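PDB 3JVN: acetyltransferase from Vibrio fischeri, which probably transfers an acyl group, most likely acetyl from acetyl-CoA as in other GNAT-family enzymes. Local coordinates for residues A[19-24]-A[93-97]. Residues are numbered along the deposited sequence; the frame is centred on the assembly and turned at random.
Sequences LMYKLH and ELYIE
Helix 19-24 crosses strand 93-96 at 97°, axes 8.5 Å apart at closest approach, a worked example of how the GNAT fold packs helices on both faces of a twisted central sheet. Residues 19-24 are regular α-helix within helix 13-30; 93-96 end strand 86-96, and Glu97 follows as loop, though its backbone still bonds to Ile68. The nearest CA atoms, 6.0 Å apart, belong to Leu23 and Tyr95. Strand alternation sends Glu93 and Tyr95 toward the helix; Leu94 points away from it, and its side chain touches Leu109 and Met110 of helix 105-118 on the other face. Tyr95, with chi1 t, lays its ring flat against the helix, its long axis running across the helix axis: one face meets Leu23 N and Leu19 O, Leu23 CD1 is 3.7 Å from Tyr95 CD2, and Leu19 CD2 is 3.9 Å from Tyr95 CE1. Its hydroxyl hydrogen-bonds to Glu26, one turn beyond Lys22, whose CD lies 3.4 Å from Tyr95 OH. Phe70 of strand 67-79 extends this apolar layer beneath Leu19 and Met20. Polar groups flank the core: Glu97 OE1 comes to 3.0 Å from Leu19 CD2. Selenomethionine Met20 starts away from the strand, but its t, p, p rotamer brings SE to 3.1 Å from Glu93 OE2. With chi1 m in both His24 and Glu93, that oxygen accepts an in-plane hydrogen bond from His24 NE2, 3.2 Å, N-H...O angle 151°.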
loop_
_atom_site.group_PDB
_atom_site.type_symbol
_atom_site.label_atom_id
_atom_site.label_comp_id
_atom_site.label_asym_id
_atom_site.label_seq_id
_atom_site.Cartn_x
_atom_site.Cartn_y
_atom_site.Cartn_z
ATOM N N LEU A 19 10.794 27.207 5.223
ATOM C CA LEU A 19 10.457 26.159 6.186
ATOM C C LEU A 19 10.838 24.794 5.611
ATOM O O LEU A 19 11.172 23.868 6.351
ATOM C CB LEU A 19 8.956 26.178 6.517
ATOM C CG LEU A 19 8.359 27.460 7.108
ATOM C CD1 LEU A 19 6.833 27.395 7.083
ATOM C CD2 LEU A 19 8.864 27.660 8.511
HETATM N N MSE A 20 10.776 24.673 4.287
HETATM C CA MSE A 20 11.133 23.429 3.613
HETATM C C MSE A 20 12.642 23.272 3.782
HETATM O O MSE A 20 13.151 22.160 3.918
HETATM C CB MSE A 20 10.759 23.509 2.123
HETATM C CG MSE A 20 10.951 22.209 1.321
HETATM SE SE MSE A 20 9.678 20.771 1.741
HETATM C CE MSE A 20 8.037 21.687 1.263
ATOM N N TYR A 21 13.346 24.401 3.790
ATOM C CA TYR A 21 14.796 24.416 3.958
ATOM C C TYR A 21 15.148 24.099 5.412
ATOM O O TYR A 21 16.063 23.319 5.684
ATOM C CB TYR A 21 15.356 25.789 3.584
ATOM C CG TYR A 21 16.821 25.933 3.886
ATOM C CD1 TYR A 21 17.780 25.290 3.107
ATOM C CD2 TYR A 21 17.255 26.681 4.981
ATOM C CE1 TYR A 21 19.133 25.385 3.413
ATOM C CE2 TYR A 21 18.607 26.780 5.295
ATOM C CZ TYR A 21 19.540 26.131 4.508
ATOM O OH TYR A 21 20.878 26.225 4.814
ATOM N N LYS A 22 14.424 24.712 6.345
ATOM C CA LYS A 22 14.660 24.466 7.761
ATOM C C LYS A 22 14.460 22.977 8.047
ATOM O O LYS A 22 15.251 22.366 8.770
ATOM C CB LYS A 22 13.702 25.294 8.627
ATOM C CG LYS A 22 14.047 26.779 8.758
ATOM C CD LYS A 22 13.029 27.467 9.671
ATOM C CE LYS A 22 13.466 28.858 10.152
ATOM N NZ LYS A 22 13.487 29.903 9.090
ATOM N N LEU A 23 13.402 22.399 7.472
ATOM C CA LEU A 23 13.099 20.980 7.661
ATOM C C LEU A 23 14.274 20.121 7.210
ATOM O O LEU A 23 14.841 19.350 7.995
ATOM C CB LEU A 23 11.852 20.570 6.863
ATOM C CG LEU A 23 11.479 19.071 6.914
ATOM C CD1 LEU A 23 11.285 18.650 8.368
ATOM C CD2 LEU A 23 10.202 18.794 6.117
ATOM N N HIS A 24 14.636 20.259 5.940
ATOM C CA HIS A 24 15.735 19.492 5.378
ATOM C C HIS A 24 17.043 19.741 6.097
ATOM O O HIS A 24 17.868 18.835 6.217
ATOM C CB HIS A 24 15.890 19.821 3.901
ATOM C CG HIS A 24 14.721 19.392 3.073
ATOM N ND1 HIS A 24 14.454 19.920 1.826
ATOM C CD2 HIS A 24 13.748 18.486 3.314
ATOM C CE1 HIS A 24 13.364 19.356 1.339
ATOM N NE2 HIS A 24 12.915 18.482 2.221
ATOM N N GLU A 93 5.911 15.125 4.105
ATOM C CA GLU A 93 6.644 15.954 5.055
ATOM C C GLU A 93 5.785 16.722 6.040
ATOM O O GLU A 93 4.612 17.007 5.790
ATOM C CB GLU A 93 7.504 16.952 4.294
ATOM C CG GLU A 93 8.473 16.319 3.357
ATOM C CD GLU A 93 8.662 17.148 2.122
ATOM O OE1 GLU A 93 7.686 17.297 1.341
ATOM O OE2 GLU A 93 9.795 17.650 1.936
ATOM N N LEU A 94 6.400 17.091 7.154
ATOM C CA LEU A 94 5.702 17.835 8.183
ATOM C C LEU A 94 6.752 18.593 8.988
ATOM O O LEU A 94 7.706 17.995 9.478
ATOM C CB LEU A 94 4.920 16.865 9.076
ATOM C CG LEU A 94 3.752 17.426 9.900
ATOM C CD1 LEU A 94 3.093 16.299 10.696
ATOM C CD2 LEU A 94 4.252 18.508 10.843
ATOM N N TYR A 95 6.587 19.907 9.120
ATOM C CA TYR A 95 7.551 20.706 9.870
ATOM C C TYR A 95 6.919 21.738 10.783
ATOM O O TYR A 95 5.914 22.356 10.431
ATOM C CB TYR A 95 8.525 21.408 8.914
ATOM C CG TYR A 95 9.501 22.332 9.620
ATOM C CD1 TYR A 95 9.219 23.691 9.780
ATOM C CD2 TYR A 95 10.686 21.839 10.161
ATOM C CE1 TYR A 95 10.096 24.532 10.461
ATOM C CE2 TYR A 95 11.568 22.675 10.845
ATOM C CZ TYR A 95 11.269 24.017 10.991
ATOM O OH TYR A 95 12.140 24.843 11.667
ATOM N N ILE A 96 7.518 21.917 11.960
ATOM C CA ILE A 96 7.037 22.896 12.929
ATOM C C ILE A 96 8.215 23.702 13.464
ATOM O O ILE A 96 9.278 23.155 13.750
ATOM C CB ILE A 96 6.330 22.235 14.146
ATOM C CG1 ILE A 96 5.360 21.144 13.683
ATOM C CG2 ILE A 96 5.563 23.295 14.928
ATOM C CD1 ILE A 96 5.984 19.751 13.650
ATOM N N GLU A 97 8.029 25.010 13.587
ATOM C CA GLU A 97 9.082 25.868 14.102
ATOM C C GLU A 97 9.459 25.347 15.471
ATOM O O GLU A 97 8.581 24.998 16.263
ATOM C CB GLU A 97 8.579 27.297 14.218
ATOM C CG GLU A 97 8.234 27.923 12.885
ATOM C CD GLU A 97 9.466 28.276 12.078
ATOM O OE1 GLU A 97 9.331 29.041 11.097
ATOM O OE2 GLU A 97 10.566 27.780 12.416
#